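Long-range contact in SusD superfamily protein (Bacteroides vulgatus ATCC 8482, PDB 3JQ0), which probably binds glycans or related nutrients at the bacterial outer membrane: residues F12-L23 against Y103-L114. Numbering follows the deposited sequence. Where two conformers were deposited one is given.
Sequences FTAFNTGLHALL and YLGEAYGMRAYL
In one of its two conformers, the selenomethionine Met-110 lies over the imidazole of His-20: SE is 3.8 Å from the ring centroid and only 12° off the ring normal, a sulfur-aromatic type of contact over one face. A bend at chi3 turns CE back toward Leu-19, whose CD1 it meets at 3.8 Å. Leu-23 CD2 reaches SE, and with Asn-16 these side chains frame the hole into which this conformer of Met-110 fits as a knob. At the C-terminal end the other branch of Leu-23 takes over, CD1 touching Leu-114 CD2 at 3.6 Å.

The N-terminal half is more polar. With CG anti to the backbone N, Asn-16 extends across the interface, and its ND2 donates to the syn side of Glu-106 OE1 at 2.9 Å; the N-H...O angle of 138° makes this a bent bond, with OE1 tilted from the amide plane. Asn-16 OD1 accepts a hydrogen bond from a water that also donates to Tyr-103 O, so both ends of this buried amide are engaged. The same ND2 borders the Tyr-103 ring at its edge, while Phe-12 CB packs against CE2 of that ring.

Two hydrogen bonds orient the imidazole: His-20 ND1 donates in the ring plane to Asn-16 O of its own helix, and NE2 pairs with Trp-180 N from beyond both segments. Thr-89 and Met-85 of helix 75-91 touch Phe-12 and Tyr-103, respectively. The axes of segments 12-23 and 103-114 approach to 11.4 Å at 23°, nearly parallel, a spacing bridged by long side chains; such packing of non-consecutive helices fits the alpha-helical, TPR-related scaffold of SusD-like proteins.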
loop_
_atom_site.group_PDB
_atom_site.type_symbol
_atom_site.label_atom_id
_atom_site.label_comp_id
_atom_site.label_asym_id
_atom_site.label_seq_id
_atom_site.Cartn_x
_atom_site.Cartn_y
_atom_site.Cartn_z
ATOM N N PHE A 12 14.848 -25.962 -0.384
ATOM C CA PHE A 12 14.474 -24.817 0.475
ATOM C C PHE A 12 14.467 -23.494 -0.278
ATOM O O PHE A 12 13.522 -22.708 -0.104
ATOM C CB PHE A 12 15.364 -24.758 1.723
ATOM C CG PHE A 12 15.076 -25.857 2.700
ATOM C CD1 PHE A 12 15.724 -27.092 2.635
ATOM C CD2 PHE A 12 14.149 -25.655 3.697
ATOM C CE1 PHE A 12 15.427 -28.078 3.536
ATOM C CE2 PHE A 12 13.826 -26.637 4.586
ATOM C CZ PHE A 12 14.494 -27.873 4.521
ATOM N N THR A 13 15.483 -23.250 -1.102
ATOM C CA THR A 13 15.549 -22.031 -1.894
ATOM C C THR A 13 14.302 -21.932 -2.787
ATOM O O THR A 13 13.655 -20.879 -2.861
ATOM C CB THR A 13 16.813 -21.996 -2.730
ATOM O OG1 THR A 13 17.946 -21.994 -1.855
ATOM C CG2 THR A 13 16.827 -20.777 -3.640
ATOM N N ALA A 14 13.973 -23.031 -3.471
ATOM C CA ALA A 14 12.851 -23.049 -4.398
ATOM C C ALA A 14 11.547 -22.821 -3.636
ATOM O O ALA A 14 10.661 -22.111 -4.099
ATOM C CB ALA A 14 12.807 -24.386 -5.150
ATOM N N PHE A 15 11.374 -23.466 -2.499
ATOM C CA PHE A 15 10.110 -23.320 -1.758
ATOM C C PHE A 15 9.941 -21.879 -1.239
ATOM O O PHE A 15 8.860 -21.306 -1.345
ATOM C CB PHE A 15 10.022 -24.339 -0.609
ATOM C CG PHE A 15 8.624 -24.594 -0.141
ATOM C CD1 PHE A 15 8.022 -23.821 0.831
ATOM C CD2 PHE A 15 7.876 -25.594 -0.735
ATOM C CE1 PHE A 15 6.769 -24.054 1.233
ATOM C CE2 PHE A 15 6.614 -25.864 -0.316
ATOM C CZ PHE A 15 6.050 -25.084 0.693
ATOM N N ASN A 16 11.029 -21.317 -0.733
ATOM C CA ASN A 16 11.011 -19.935 -0.274
ATOM C C ASN A 16 10.668 -18.971 -1.412
ATOM O O ASN A 16 9.900 -18.006 -1.266
ATOM C CB ASN A 16 12.361 -19.558 0.353
ATOM C CG ASN A 16 12.333 -18.210 1.016
ATOM O OD1 ASN A 16 11.402 -17.900 1.790
ATOM N ND2 ASN A 16 13.370 -17.405 0.767
ATOM N N THR A 17 11.257 -19.236 -2.584
ATOM C CA THR A 17 10.991 -18.436 -3.751
ATOM C C THR A 17 9.489 -18.549 -4.100
ATOM O O THR A 17 8.825 -17.552 -4.424
ATOM C CB THR A 17 11.917 -18.865 -4.915
ATOM O OG1 THR A 17 13.256 -18.635 -4.485
ATOM C CG2 THR A 17 11.629 -18.081 -6.184
ATOM N N GLY A 18 8.951 -19.766 -4.006
ATOM C CA GLY A 18 7.547 -19.978 -4.238
ATOM C C GLY A 18 6.644 -19.235 -3.252
ATOM O O GLY A 18 5.576 -18.714 -3.664
ATOM N N LEU A 19 7.026 -19.177 -1.979
ATOM C CA LEU A 19 6.235 -18.416 -0.985
ATOM C C LEU A 19 6.158 -16.959 -1.408
ATOM O O LEU A 19 5.107 -16.309 -1.335
ATOM C CB LEU A 19 6.841 -18.499 0.397
ATOM C CG LEU A 19 6.811 -19.880 1.022
ATOM C CD1 LEU A 19 7.475 -19.807 2.421
ATOM C CD2 LEU A 19 5.411 -20.452 1.101
ATOM N N HIS A 20 7.286 -16.405 -1.801
ATOM C CA HIS A 20 7.343 -15.018 -2.239
ATOM C C HIS A 20 6.522 -14.787 -3.513
ATOM O O HIS A 20 5.859 -13.755 -3.659
ATOM C CB HIS A 20 8.791 -14.541 -2.352
ATOM C CG HIS A 20 9.458 -14.305 -1.022
ATOM N ND1 HIS A 20 9.979 -15.308 -0.220
ATOM C CD2 HIS A 20 9.700 -13.134 -0.364
ATOM C CE1 HIS A 20 10.520 -14.727 0.849
ATOM N NE2 HIS A 20 10.327 -13.421 0.821
ATOM N N ALA A 21 6.501 -15.758 -4.418
ATOM C CA ALA A 21 5.652 -15.681 -5.606
ATOM C C ALA A 21 4.185 -15.737 -5.238
ATOM O O ALA A 21 3.363 -15.005 -5.816
ATOM C CB ALA A 21 6.030 -16.797 -6.615
ATOM N N LEU A 22 3.802 -16.544 -4.236
ATOM C CA LEU A 22 2.430 -16.539 -3.754
ATOM C C LEU A 22 2.024 -15.193 -3.184
ATOM O O LEU A 22 0.918 -14.699 -3.428
ATOM C CB LEU A 22 2.202 -17.634 -2.738
ATOM C CG LEU A 22 2.246 -19.092 -3.232
ATOM C CD1 LEU A 22 2.209 -20.052 -2.039
ATOM C CD2 LEU A 22 1.086 -19.367 -4.229
ATOM N N LEU A 23 2.927 -14.573 -2.453
ATOM C CA LEU A 23 2.642 -13.258 -1.893
ATOM C C LEU A 23 2.453 -12.246 -3.026
ATOM O O LEU A 23 1.557 -11.414 -2.986
ATOM C CB LEU A 23 3.778 -12.835 -0.994
ATOM C CG LEU A 23 3.544 -11.878 0.063
ATOM C CD1 LEU A 23 2.544 -12.464 1.025
ATOM C CD2 LEU A 23 4.876 -11.663 0.810
ATOM N N TYR A 103 15.586 -18.063 6.717
ATOM C CA TYR A 103 14.313 -18.568 6.211
ATOM C C TYR A 103 13.220 -18.487 7.280
ATOM O O TYR A 103 12.085 -18.130 6.957
ATOM C CB TYR A 103 14.405 -19.999 5.735
ATOM C CG TYR A 103 15.150 -20.271 4.448
ATOM C CD1 TYR A 103 15.019 -19.469 3.339
ATOM C CD2 TYR A 103 15.965 -21.379 4.339
ATOM C CE1 TYR A 103 15.652 -19.752 2.187
ATOM C CE2 TYR A 103 16.634 -21.643 3.202
ATOM C CZ TYR A 103 16.486 -20.848 2.109
ATOM O OH TYR A 103 17.109 -21.125 0.895
ATOM N N LEU A 104 13.526 -18.802 8.534
ATOM C CA LEU A 104 12.540 -18.724 9.592
ATOM C C LEU A 104 12.144 -17.262 9.817
ATOM O O LEU A 104 10.951 -16.983 10.010
ATOM C CB LEU A 104 13.058 -19.383 10.868
ATOM C CG LEU A 104 13.176 -20.903 10.817
ATOM C CD1 LEU A 104 13.867 -21.487 12.065
ATOM C CD2 LEU A 104 11.828 -21.540 10.610
ATOM N N GLY A 105 13.115 -16.343 9.770
ATOM C CA GLY A 105 12.778 -14.927 9.922
ATOM C C GLY A 105 11.779 -14.524 8.854
ATOM O O GLY A 105 10.754 -13.860 9.134
ATOM N N GLU A 106 12.017 -14.975 7.627
ATOM C CA GLU A 106 11.112 -14.661 6.540
ATOM C C GLU A 106 9.742 -15.306 6.677
ATOM O O GLU A 106 8.710 -14.635 6.421
ATOM C CB GLU A 106 11.735 -15.023 5.202
ATOM C CG GLU A 106 13.013 -14.288 4.875
ATOM C CD GLU A 106 13.488 -14.571 3.480
ATOM O OE1 GLU A 106 13.621 -15.742 3.142
ATOM O OE2 GLU A 106 13.790 -13.615 2.687
ATOM N N ALA A 107 9.702 -16.587 7.046
ATOM C CA ALA A 107 8.454 -17.313 7.086
ATOM C C ALA A 107 7.541 -16.819 8.221
ATOM O O ALA A 107 6.348 -16.560 8.013
ATOM C CB ALA A 107 8.709 -18.816 7.177
ATOM N N TYR A 108 8.112 -16.676 9.418
ATOM C CA TYR A 108 7.322 -16.116 10.534
ATOM C C TYR A 108 6.851 -14.689 10.178
ATOM O O TYR A 108 5.720 -14.308 10.518
ATOM C CB TYR A 108 8.141 -16.139 11.813
ATOM C CG TYR A 108 8.236 -17.477 12.502
ATOM C CD1 TYR A 108 7.116 -18.104 12.980
ATOM C CD2 TYR A 108 9.466 -18.112 12.667
ATOM C CE1 TYR A 108 7.184 -19.327 13.647
ATOM C CE2 TYR A 108 9.556 -19.339 13.337
ATOM C CZ TYR A 108 8.417 -19.927 13.807
ATOM O OH TYR A 108 8.502 -21.137 14.479
ATOM N N GLY A 109 7.711 -13.891 9.548
ATOM C CA GLY A 109 7.345 -12.510 9.204
ATOM C C GLY A 109 6.199 -12.482 8.198
ATOM O O GLY A 109 5.232 -11.727 8.374
HETATM N N MSE A 110 6.306 -13.306 7.138
HETATM C CA MSE A 110 5.236 -13.356 6.138
HETATM C C MSE A 110 3.930 -13.854 6.734
HETATM O O MSE A 110 2.840 -13.364 6.349
HETATM C CB MSE A 110 5.636 -14.198 4.941
HETATM C CG MSE A 110 6.725 -13.596 4.046
HETATM SE SE MSE A 110 7.062 -14.626 2.443
HETATM C CE MSE A 110 8.034 -16.095 3.275
ATOM N N ARG A 111 3.993 -14.814 7.657
ATOM C CA ARG A 111 2.763 -15.287 8.271
ATOM C C ARG A 111 2.064 -14.162 9.045
ATOM O O ARG A 111 0.857 -13.920 8.903
ATOM C CB ARG A 111 3.010 -16.512 9.175
ATOM C CG ARG A 111 1.723 -17.089 9.736
ATOM C CD ARG A 111 1.865 -18.473 10.278
ATOM N NE ARG A 111 2.578 -18.488 11.534
ATOM C CZ ARG A 111 2.889 -19.610 12.181
ATOM N NH1 ARG A 111 2.673 -20.763 11.619
ATOM N NH2 ARG A 111 3.446 -19.539 13.350
ATOM N N ALA A 112 2.835 -13.441 9.851
ATOM C CA ALA A 112 2.308 -12.303 10.615
ATOM C C ALA A 112 1.740 -11.244 9.663
ATOM O O ALA A 112 0.701 -10.651 9.943
ATOM C CB ALA A 112 3.407 -11.720 11.486
ATOM N N TYR A 113 2.437 -10.996 8.554
ATOM C CA TYR A 113 2.017 -9.987 7.589
ATOM C C TYR A 113 0.631 -10.288 7.023
ATOM O O TYR A 113 -0.256 -9.436 6.946
ATOM C CB TYR A 113 3.082 -9.936 6.468
ATOM C CG TYR A 113 2.752 -8.940 5.398
ATOM C CD1 TYR A 113 2.943 -7.564 5.578
ATOM C CD2 TYR A 113 2.203 -9.356 4.191
ATOM C CE1 TYR A 113 2.574 -6.641 4.574
ATOM C CE2 TYR A 113 1.883 -8.455 3.201
ATOM C CZ TYR A 113 2.020 -7.129 3.399
ATOM O OH TYR A 113 1.593 -6.222 2.434
ATOM N N LEU A 114 0.409 -11.539 6.638
ATOM C CA LEU A 114 -0.876 -11.938 6.106
ATOM C C LEU A 114 -1.962 -11.870 7.181
ATOM O O LEU A 114 -3.049 -11.352 6.923
ATOM C CB LEU A 114 -0.806 -13.327 5.458
ATOM C CG LEU A 114 0.073 -13.435 4.231
ATOM C CD1 LEU A 114 0.184 -14.874 3.753
ATOM C CD2 LEU A 114 -0.447 -12.545 3.076
HETATM O O HOH W 1 10.847 -18.896 4.358
#